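Local coordinates for Lmo2812 protein (Listeria monocytogenes EGD-e, PDB 5ZQA) that probably works as a serine-type D-Ala-D-Ala carboxypeptidase, a penicillin-binding protein that takes part in building the bacterial cell wall, at residues Thr68-Leu71 with Val72-Val76; Phe139-Glu142 with Met143-Ala147; Asn79-Ser82 with Trp83-Leu87. One frame throughout, in Å; residues are numbered along the deposited sequence.

Interaction 1: Thr68-Leu71 with Val72-Val76. With MG (magnesium ion), chain B.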
ATOM      1  N   THR A  68      -3.033   7.289  -0.040  1.00  8.76           N
ATOM      2  CA  THR A  68      -2.540   8.394   0.771  1.00  7.95           C
ATOM      3  C   THR A  68      -1.130   8.802   0.323  1.00  8.57           C
ATOM      4  O   THR A  68      -0.858   9.991   0.194  1.00  8.65           O
ATOM      5  CB  THR A  68      -2.572   8.032   2.263  1.00  7.17           C
ATOM      6  OG1 THR A  68      -3.916   7.642   2.588  1.00  9.44           O
ATOM      7  CG2 THR A  68      -2.160   9.220   3.163  1.00  9.10           C
ATOM      8  N   ALA A  69      -0.259   7.822   0.063  1.00  8.05           N
ATOM      9  CA  ALA A  69       1.087   8.110  -0.449  1.00  7.62           C
ATOM     10  C   ALA A  69       1.014   8.892  -1.757  1.00  8.08           C
ATOM     11  O   ALA A  69       1.738   9.881  -1.934  1.00  8.78           O
ATOM     12  CB  ALA A  69       1.886   6.812  -0.641  1.00 10.38           C
ATOM     13  N   PHE A  70       0.151   8.454  -2.673  1.00  8.65           N
ATOM     14  CA  PHE A  70      -0.009   9.139  -3.957  1.00  8.18           C
ATOM     15  C   PHE A  70      -0.350  10.607  -3.750  1.00  8.78           C
ATOM     16  O   PHE A  70       0.256  11.487  -4.365  1.00  8.56           O
ATOM     17  CB  PHE A  70      -1.093   8.459  -4.814  1.00  9.44           C
ATOM     18  CG  PHE A  70      -1.204   9.027  -6.200  1.00 11.14           C
ATOM     19  CD1 PHE A  70      -0.374   8.583  -7.211  1.00 16.58           C
ATOM     20  CD2 PHE A  70      -2.111  10.038  -6.484  1.00 14.40           C
ATOM     21  CE1 PHE A  70      -0.465   9.111  -8.492  1.00 17.63           C
ATOM     22  CE2 PHE A  70      -2.202  10.566  -7.754  1.00 17.22           C
ATOM     23  CZ  PHE A  70      -1.375  10.099  -8.756  1.00 18.63           C
ATOM     24  N   LEU A  71      -1.293  10.869  -2.854  1.00  7.51           N
ATOM     25  CA  LEU A  71      -1.733  12.233  -2.614  1.00  7.73           C
ATOM     26  C   LEU A  71      -0.680  13.095  -1.892  1.00  8.76           C
ATOM     27  O   LEU A  71      -0.575  14.299  -2.160  1.00 10.07           O
ATOM     28  CB  LEU A  71      -3.059  12.216  -1.844  1.00  9.31           C
ATOM     29  CG  LEU A  71      -4.207  11.753  -2.748  1.00  9.67           C
ATOM     30  CD1 LEU A  71      -5.482  11.525  -1.943  1.00 13.50           C
ATOM     31  CD2 LEU A  71      -4.472  12.748  -3.878  1.00 12.93           C
ATOM     32  N   VAL A  72       0.107  12.491  -1.006  1.00  7.24           N
ATOM     33  CA  VAL A  72       1.236  13.181  -0.393  1.00  8.26           C
ATOM     34  C   VAL A  72       2.257  13.580  -1.446  1.00  8.63           C
ATOM     35  O   VAL A  72       2.703  14.733  -1.490  1.00  8.88           O
ATOM     36  CB  VAL A  72       1.902  12.299   0.677  1.00  7.30           C
ATOM     37  CG1 VAL A  72       3.246  12.865   1.095  1.00 10.47           C
ATOM     38  CG2 VAL A  72       0.961  12.155   1.880  1.00  9.88           C
ATOM     39  N   LEU A  73       2.590  12.638  -2.320  1.00  6.99           N
ATOM     40  CA  LEU A  73       3.600  12.877  -3.350  1.00  7.64           C
ATOM     41  C   LEU A  73       3.118  13.920  -4.372  1.00  9.24           C
ATOM     42  O   LEU A  73       3.905  14.776  -4.811  1.00  9.62           O
ATOM     43  CB  LEU A  73       3.965  11.562  -4.031  1.00  7.99           C
ATOM     44  CG  LEU A  73       4.701  10.608  -3.086  1.00  8.51           C
ATOM     45  CD1 LEU A  73       4.780   9.212  -3.677  1.00 12.29           C
ATOM     46  CD2 LEU A  73       6.093  11.127  -2.763  1.00 11.14           C
ATOM     47  N   GLU A  74       1.831  13.876  -4.726  1.00  7.41           N
ATOM     48  CA  GLU A  74       1.238  14.920  -5.575  1.00  8.53           C
ATOM     49  C   GLU A  74       1.362  16.301  -4.918  1.00 10.25           C
ATOM     50  O   GLU A  74       1.761  17.275  -5.556  1.00 10.94           O
ATOM     51  CB  GLU A  74      -0.243  14.627  -5.861  1.00 10.59           C
ATOM     52  CG  GLU A  74      -0.489  13.423  -6.757  1.00 11.94           C
ATOM     53  CD  GLU A  74      -0.182  13.725  -8.208  1.00 15.77           C
ATOM     54  OE1 GLU A  74      -0.938  14.514  -8.821  1.00 17.66           O
ATOM     55  OE2 GLU A  74       0.829  13.204  -8.728  1.00 14.77           O
ATOM     56  N   ALA A  75       1.043  16.371  -3.633  1.00  9.44           N
ATOM     57  CA  ALA A  75       1.077  17.642  -2.906  1.00 11.50           C
ATOM     58  C   ALA A  75       2.477  18.232  -2.898  1.00 12.11           C
ATOM     59  O   ALA A  75       2.651  19.441  -3.092  1.00 11.29           O
ATOM     60  CB  ALA A  75       0.571  17.458  -1.478  1.00 11.03           C
ATOM     61  N   VAL A  76       3.486  17.397  -2.702  1.00  9.26           N
ATOM     62  CA  VAL A  76       4.840  17.928  -2.705  1.00 10.53           C
ATOM     63  C   VAL A  76       5.208  18.435  -4.107  1.00 12.05           C
ATOM     64  O   VAL A  76       5.769  19.518  -4.240  1.00 12.34           O
ATOM     65  CB  VAL A  76       5.861  16.894  -2.220  1.00 12.21           C
ATOM     66  CG1 VAL A  76       7.287  17.458  -2.336  1.00 15.94           C
ATOM     67  CG2 VAL A  76       5.544  16.484  -0.770  1.00 10.89           C
TER
HETATM   68 MG    MG B 301      -0.491  15.599 -10.614  1.00 22.27          MG
HETATM   69  O   HOH W   1       0.728  13.955 -11.142  1.00 23.19           O
HETATM   70  O   HOH W   2       1.207  16.519  -9.690  1.00 23.80           O
HETATM   71  O   HOH W   3      -2.251  14.738 -11.302  1.00 27.67           O
HETATM   72  O   HOH W   4      -1.555  17.153 -10.063  1.00 22.88           O

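Interaction 2: Phe139-Glu142 with Met143-Ala147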
ATOM      1  N   PHE A 139     -10.509  14.220   3.812  1.00 13.15           N
ATOM      2  CA  PHE A 139      -9.511  13.468   3.050  1.00 12.17           C
ATOM      3  C   PHE A 139     -10.056  12.212   2.346  1.00 11.25           C
ATOM      4  O   PHE A 139      -9.675  11.958   1.203  1.00 11.13           O
ATOM      5  CB  PHE A 139      -8.328  13.080   3.933  1.00 10.99           C
ATOM      6  CG  PHE A 139      -7.143  12.582   3.149  1.00  9.03           C
ATOM      7  CD1 PHE A 139      -6.413  13.442   2.340  1.00 11.15           C
ATOM      8  CD2 PHE A 139      -6.772  11.248   3.212  1.00 11.29           C
ATOM      9  CE1 PHE A 139      -5.321  12.985   1.609  1.00 12.38           C
ATOM     10  CE2 PHE A 139      -5.673  10.784   2.488  1.00 10.11           C
ATOM     11  CZ  PHE A 139      -4.952  11.649   1.688  1.00 11.47           C
ATOM     12  N   PRO A 140     -10.947  11.429   2.990  1.00 10.17           N
ATOM     13  CA  PRO A 140     -11.475  10.270   2.250  1.00 12.58           C
ATOM     14  C   PRO A 140     -12.164  10.655   0.942  1.00 12.93           C
ATOM     15  O   PRO A 140     -12.050   9.932  -0.049  1.00 12.40           O
ATOM     16  CB  PRO A 140     -12.474   9.658   3.232  1.00 13.17           C
ATOM     17  CG  PRO A 140     -11.909  10.014   4.574  1.00 14.45           C
ATOM     18  CD  PRO A 140     -11.356  11.397   4.408  1.00 13.88           C
ATOM     19  N   LYS A 141     -12.852  11.790   0.928  1.00 14.33           N
ATOM     20  CA  LYS A 141     -13.475  12.266  -0.307  1.00 14.59           C
ATOM     21  C   LYS A 141     -12.413  12.545  -1.370  1.00 12.27           C
ATOM     22  O   LYS A 141     -12.601  12.233  -2.545  1.00 13.96           O
ATOM     23  CB  LYS A 141     -14.316  13.520  -0.036  1.00 18.66           C
ATOM     24  CG  LYS A 141     -15.014  14.107  -1.264  1.00 25.97           C
ATOM     25  CD  LYS A 141     -16.374  14.701  -0.888  1.00 30.63           C
ATOM     26  CE  LYS A 141     -16.271  15.570   0.360  1.00 28.96           C
ATOM     27  NZ  LYS A 141     -17.579  16.141   0.794  1.00 30.61           N
ATOM     28  N   GLU A 142     -11.278  13.100  -0.960  1.00 12.14           N
ATOM     29  CA  GLU A 142     -10.195  13.350  -1.904  1.00 13.41           C
ATOM     30  C   GLU A 142      -9.556  12.052  -2.390  1.00 12.34           C
ATOM     31  O   GLU A 142      -9.179  11.952  -3.554  1.00 12.52           O
ATOM     32  CB  GLU A 142      -9.144  14.261  -1.279  1.00 17.45           C
ATOM     33  CG  GLU A 142      -9.632  15.691  -1.075  1.00 24.31           C
ATOM     34  CD  GLU A 142      -9.997  16.382  -2.384  1.00 30.93           C
ATOM     35  OE1 GLU A 142      -9.479  15.973  -3.448  1.00 29.15           O
ATOM     36  OE2 GLU A 142     -10.803  17.336  -2.349  1.00 36.47           O
ATOM     37  N   MET A 143      -9.461  11.056  -1.514  1.00 10.72           N
ATOM     38  CA  MET A 143      -8.969   9.743  -1.930  1.00  9.78           C
ATOM     39  C   MET A 143      -9.864   9.157  -3.016  1.00 10.37           C
ATOM     40  O   MET A 143      -9.383   8.638  -4.017  1.00  9.89           O
ATOM     41  CB  MET A 143      -8.905   8.774  -0.738  1.00  8.14           C
ATOM     42  CG  MET A 143      -7.941   9.175   0.360  1.00 10.32           C
ATOM     43  SD  MET A 143      -8.038   8.068   1.790  1.00  9.19           S
ATOM     44  CE  MET A 143      -7.015   6.691   1.244  1.00 10.70           C
ATOM     45  N   ASN A 144     -11.178   9.235  -2.812  1.00  9.32           N
ATOM     46  CA  ASN A 144     -12.108   8.679  -3.792  1.00  9.19           C
ATOM     47  C   ASN A 144     -12.171   9.530  -5.066  1.00 10.63           C
ATOM     48  O   ASN A 144     -12.332   8.996  -6.172  1.00 10.53           O
ATOM     49  CB  ASN A 144     -13.476   8.523  -3.143  1.00 10.89           C
ATOM     50  CG  ASN A 144     -13.486   7.408  -2.135  1.00 11.01           C
ATOM     51  OD1 ASN A 144     -13.014   6.318  -2.428  1.00 12.46           O
ATOM     52  ND2 ASN A 144     -13.986   7.678  -0.934  1.00 13.33           N
ATOM     53  N   ASN A 145     -12.003  10.843  -4.919  1.00 10.32           N
ATOM     54  CA  ASN A 145     -11.899  11.700  -6.096  1.00 11.44           C
ATOM     55  C   ASN A 145     -10.706  11.320  -6.953  1.00 11.70           C
ATOM     56  O   ASN A 145     -10.804  11.276  -8.177  1.00 15.00           O
ATOM     57  CB  ASN A 145     -11.797  13.168  -5.688  1.00 12.61           C
ATOM     58  CG  ASN A 145     -13.138  13.765  -5.338  1.00 22.19           C
ATOM     59  OD1 ASN A 145     -14.185  13.162  -5.590  1.00 26.77           O
ATOM     60  ND2 ASN A 145     -13.120  14.966  -4.776  1.00 23.78           N
ATOM     61  N   GLN A 146      -9.579  11.034  -6.314  1.00 11.20           N
ATOM     62  CA  GLN A 146      -8.381  10.655  -7.049  1.00 10.45           C
ATOM     63  C   GLN A 146      -8.553   9.285  -7.693  1.00 11.54           C
ATOM     64  O   GLN A 146      -8.075   9.067  -8.803  1.00 14.46           O
ATOM     65  CB  GLN A 146      -7.147  10.660  -6.136  1.00 12.06           C
ATOM     66  CG  GLN A 146      -5.847  10.358  -6.880  1.00 12.65           C
ATOM     67  CD  GLN A 146      -5.521  11.394  -7.954  1.00 17.08           C
ATOM     68  OE1 GLN A 146      -5.362  11.058  -9.128  1.00 21.98           O
ATOM     69  NE2 GLN A 146      -5.406  12.652  -7.551  1.00 16.59           N
ATOM     70  N   ALA A 147      -9.248   8.381  -7.002  1.00 10.40           N
ATOM     71  CA  ALA A 147      -9.528   7.059  -7.546  1.00 13.05           C
ATOM     72  C   ALA A 147     -10.268   7.209  -8.868  1.00 14.31           C
ATOM     73  O   ALA A 147      -9.904   6.590  -9.869  1.00 13.81           O
ATOM     74  CB  ALA A 147     -10.344   6.218  -6.554  1.00 12.98           C
TER

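Interaction 3: Asn79-Ser82 with Trp83-Leu87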
ATOM      1  N   ASN A  79       3.712  21.821  -4.958  1.00 12.82           N
ATOM      2  CA  ASN A  79       4.130  22.935  -4.106  1.00 14.17           C
ATOM      3  C   ASN A  79       3.094  23.233  -3.017  1.00 15.86           C
ATOM      4  O   ASN A  79       2.913  24.384  -2.604  1.00 18.75           O
ATOM      5  CB  ASN A  79       4.402  24.174  -4.976  1.00 15.96           C
ATOM      6  CG  ASN A  79       5.351  25.167  -4.320  1.00 20.93           C
ATOM      7  OD1 ASN A  79       6.099  24.824  -3.410  1.00 20.60           O
ATOM      8  ND2 ASN A  79       5.322  26.411  -4.796  1.00 27.43           N
ATOM      9  N   GLU A  80       2.441  22.183  -2.528  1.00 13.08           N
ATOM     10  CA  GLU A  80       1.361  22.314  -1.557  1.00 13.89           C
ATOM     11  C   GLU A  80       1.714  21.682  -0.212  1.00 15.21           C
ATOM     12  O   GLU A  80       0.912  21.715   0.720  1.00 17.40           O
ATOM     13  CB  GLU A  80       0.075  21.663  -2.090  1.00 15.58           C
ATOM     14  CG  GLU A  80      -0.516  22.350  -3.309  1.00 18.92           C
ATOM     15  CD  GLU A  80      -1.517  21.485  -4.067  1.00 24.03           C
ATOM     16  OE1 GLU A  80      -1.661  20.281  -3.746  1.00 24.87           O
ATOM     17  OE2 GLU A  80      -2.157  22.016  -5.003  1.00 27.87           O
ATOM     18  N   LEU A  81       2.901  21.087  -0.134  1.00 12.44           N
ATOM     19  CA  LEU A  81       3.343  20.345   1.044  1.00 12.71           C
ATOM     20  C   LEU A  81       4.860  20.274   1.021  1.00 12.27           C
ATOM     21  O   LEU A  81       5.449  20.074  -0.040  1.00 14.18           O
ATOM     22  CB  LEU A  81       2.734  18.938   1.059  1.00 11.26           C
ATOM     23  CG  LEU A  81       3.033  18.015   2.247  1.00 11.81           C
ATOM     24  CD1 LEU A  81       2.294  18.461   3.495  1.00 11.97           C
ATOM     25  CD2 LEU A  81       2.678  16.569   1.907  1.00 13.36           C
ATOM     26  N   SER A  82       5.494  20.459   2.177  1.00 12.83           N
ATOM     27  CA  SER A  82       6.942  20.341   2.277  1.00 14.50           C
ATOM     28  C   SER A  82       7.335  19.145   3.130  1.00 13.44           C
ATOM     29  O   SER A  82       6.677  18.840   4.121  1.00 11.90           O
ATOM     30  CB  SER A  82       7.543  21.621   2.861  1.00 17.70           C
ATOM     31  OG  SER A  82       7.349  22.705   1.970  1.00 27.16           O
ATOM     32  N   TRP A  83       8.410  18.466   2.735  1.00 13.16           N
ATOM     33  CA  TRP A  83       8.872  17.296   3.461  1.00 11.80           C
ATOM     34  C   TRP A  83       9.300  17.615   4.901  1.00 12.37           C
ATOM     35  O   TRP A  83       9.311  16.722   5.752  1.00 13.27           O
ATOM     36  CB  TRP A  83      10.038  16.639   2.720  1.00 12.63           C
ATOM     37  CG  TRP A  83       9.666  15.904   1.463  1.00 12.00           C
ATOM     38  CD1 TRP A  83      10.090  16.184   0.197  1.00 12.50           C
ATOM     39  CD2 TRP A  83       8.816  14.758   1.354  1.00 10.15           C
ATOM     40  NE1 TRP A  83       9.562  15.280  -0.696  1.00 12.64           N
ATOM     41  CE2 TRP A  83       8.772  14.396  -0.008  1.00 10.26           C
ATOM     42  CE3 TRP A  83       8.090  14.000   2.273  1.00 11.20           C
ATOM     43  CZ2 TRP A  83       8.026  13.318  -0.473  1.00 12.16           C
ATOM     44  CZ3 TRP A  83       7.350  12.925   1.808  1.00 12.69           C
ATOM     45  CH2 TRP A  83       7.328  12.591   0.446  1.00 11.12           C
ATOM     46  N   ASP A  84       9.647  18.873   5.176  1.00 12.84           N
ATOM     47  CA  ASP A  84      10.142  19.219   6.509  1.00 15.66           C
ATOM     48  C   ASP A  84       9.077  19.808   7.434  1.00 14.18           C
ATOM     49  O   ASP A  84       9.397  20.209   8.554  1.00 15.19           O
ATOM     50  CB  ASP A  84      11.314  20.204   6.404  1.00 16.80           C
ATOM     51  CG  ASP A  84      10.884  21.569   5.908  1.00 22.88           C
ATOM     52  OD1 ASP A  84       9.883  21.650   5.167  1.00 22.89           O
ATOM     53  OD2 ASP A  84      11.561  22.564   6.261  1.00 28.35           O
ATOM     54  N   GLU A  85       7.826  19.880   6.989  1.00 11.38           N
ATOM     55  CA  GLU A  85       6.760  20.283   7.904  1.00 13.50           C
ATOM     56  C   GLU A  85       6.694  19.289   9.051  1.00 13.55           C
ATOM     57  O   GLU A  85       6.853  18.088   8.834  1.00 14.43           O
ATOM     58  CB  GLU A  85       5.410  20.350   7.202  1.00 12.50           C
ATOM     59  CG  GLU A  85       5.326  21.387   6.107  1.00 12.71           C
ATOM     60  CD  GLU A  85       3.929  21.495   5.547  1.00 14.67           C
ATOM     61  OE1 GLU A  85       2.969  21.419   6.346  1.00 16.64           O
ATOM     62  OE2 GLU A  85       3.796  21.644   4.319  1.00 15.30           O
ATOM     63  N   LYS A  86       6.452  19.787  10.260  1.00 11.97           N
ATOM     64  CA  LYS A  86       6.365  18.933  11.443  1.00 11.94           C
ATOM     65  C   LYS A  86       4.915  18.836  11.876  1.00 12.80           C
ATOM     66  O   LYS A  86       4.244  19.851  12.103  1.00 12.87           O
ATOM     67  CB  LYS A  86       7.232  19.477  12.584  1.00 13.44           C
ATOM     68  CG  LYS A  86       8.711  19.556  12.235  1.00 14.80           C
ATOM     69  CD  LYS A  86       9.370  18.199  12.396  1.00 16.45           C
ATOM     70  CE  LYS A  86      10.771  18.180  11.793  1.00 21.39           C
ATOM     71  NZ  LYS A  86      11.672  19.202  12.397  1.00 21.74           N
ATOM     72  N   LEU A  87       4.420  17.605  11.981  1.00 10.91           N
ATOM     73  CA  LEU A  87       3.023  17.390  12.292  1.00 12.09           C
ATOM     74  C   LEU A  87       2.889  16.554  13.550  1.00 13.09           C
ATOM     75  O   LEU A  87       3.789  15.785  13.886  1.00 11.94           O
ATOM     76  CB  LEU A  87       2.320  16.696  11.130  1.00 11.50           C
ATOM     77  CG  LEU A  87       2.472  17.363   9.776  1.00 11.83           C
ATOM     78  CD1 LEU A  87       1.779  16.486   8.743  1.00 13.65           C
ATOM     79  CD2 LEU A  87       1.880  18.762   9.795  1.00 12.83           C
TER

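Interaction 1: Thr68-Leu71 with Val72-Val76
F70 and E74, one turn apart on helix 65-77, carry the contact. CE2 of the F70 ring lies 3.5 Å from E74 CG, with the ring and carboxylate planes only 9° apart. A flat apolar ring suits this buried place, because it packs both on E74 CG and, edge-to-face, on the ring of H189. H189 is also hydrogen-bonded through NE2 to E74 OE2. Torsions near -70° bend the E74 chain back beside F70 and bring the carboxylate to the metal. Packing is close on another flank too, where L73 CG sits 3.3 Å from A69 O, and the small A69 leaves room for M118 and L119 of helix 111-120. Regular backbone bonds, such as E74 N to F70 O at 2.9 Å, hold the turn.

The wet side lies beyond the carboxylate. E74 OE1 binds a magnesium ion at 2.1 Å, and four waters join it around the metal; one of these, water 1, also donates to E74 OE2 at 2.5 Å. Glutamate thus engages both metal and histidine from a hydrophobic helix. That helix opens at K65, which with S62 probably forms the SxxK motif of the penicillin-binding serine peptidases.

Interaction 2: Phe139-Glu142 with Met143-Ala147
F139 and M143 meet one turn apart at the start of helix 139-150, forming a Met-aromatic contact between residues i and i+4. The F139 side chain leaves with CG anti to the backbone N (chi1 -167°) and swings its ring alongside M143. CE2 comes to 3.5 Å from M143 CG, and M143 SD stands 4.5 Å from the ring centroid, 56° off the ring normal and so oblique to the ring. A large aromatic and a flexible thioether suit this buried flank, since both also press on T68 of helix 65-77.

P140 follows. Having no N-H, proline sits well in the first turn of a helix, where the amides have no carbonyl of a preceding turn to bond. Its carbonyl O takes the backbone N-H of N144 at 3.0 Å. N144 ND2 comes near the same P140 O, but at a poor angle for a bond, while N144 OD1 accepts from F158 N of a neighbouring loop.

Next comes K141, exposed, whose long chain runs beside N145 in the same direction. A lysine and an asparagine are well placed here on the outer flank, where both can be solvated.

E142 closes the first segment, and its carboxylate crosses the N145 amide with the planes 82° apart. Those groups are only neighbours: E142 OE1 stays 4.0 Å from N145 ND2. The firm link of this residue is through its backbone, E142 O accepting the N-H of Q146 at 2.9 Å, while Q146 CB rests 3.5 Å from that oxygen.

Interaction 3: Asn79-Ser82 with Trp83-Leu87
E85 reaches back across the chain to S82, and the two residues are joined by a reciprocal pair of hydrogen bonds. The side chain of E85, extended beyond CG, sets OE2 3.0 Å from S82 N. The N-H points almost straight at the oxygen (162°), meeting it on the anti side and 28° out of the carboxylate plane. In return E85 N donates to S82 O at 3.3 Å, the donor lying well above the carbonyl plane; this is the long closing bond of a type I beta turn from S82 to E85. A glutamate is long enough to reach back across the turn.

L81 crosses the E85 chain obliquely. With CG anti to its own backbone N (chi1 -178°), it brings CD1 to 3.6 Å from E85 OE2, while the rest of this leucine packs on V72 and A75. The carboxylate therefore has an apolar flank, and its charge is met by R133, whose NE forms a salt bridge with E85 OE1.

S82 and D84 touch on the exposed side: D84 OD1 lies 3.3 Å from S82 CB. Small and polar, they suit a turn open to solvent. W83, the second residue of the turn, sends its indole the other way, meeting R112 in a cation-pi contact and Y115 edge-to-face.

The turn thus bridges the end of helix 65-77 and strand 86-88, with W83 packing on L73 and V76 of that helix and on V111 of helix 111-120, and R133 of helix 124-135 bound to E85.

How the interactions relate
From the N terminus, helix 65-77 comes first and holds interaction 1; interaction 3 follows after the helix ends in a Schellman motif with N79 as its C-prime residue, and interaction 2 lies much later, on helix 139-150. All three are local and lie in series, so none closes a long loop or crosses another. Interaction 1 is the hub. Its T68, F70 and L71 pack on F139, M143 and Q146 of interaction 2, joining two helices, while A75 and V76 meet L81 and W83 of interaction 3, carrying the chain on to strand 86-88. Interactions 2 and 3 do not touch, their nearest atoms being about 9 Å apart.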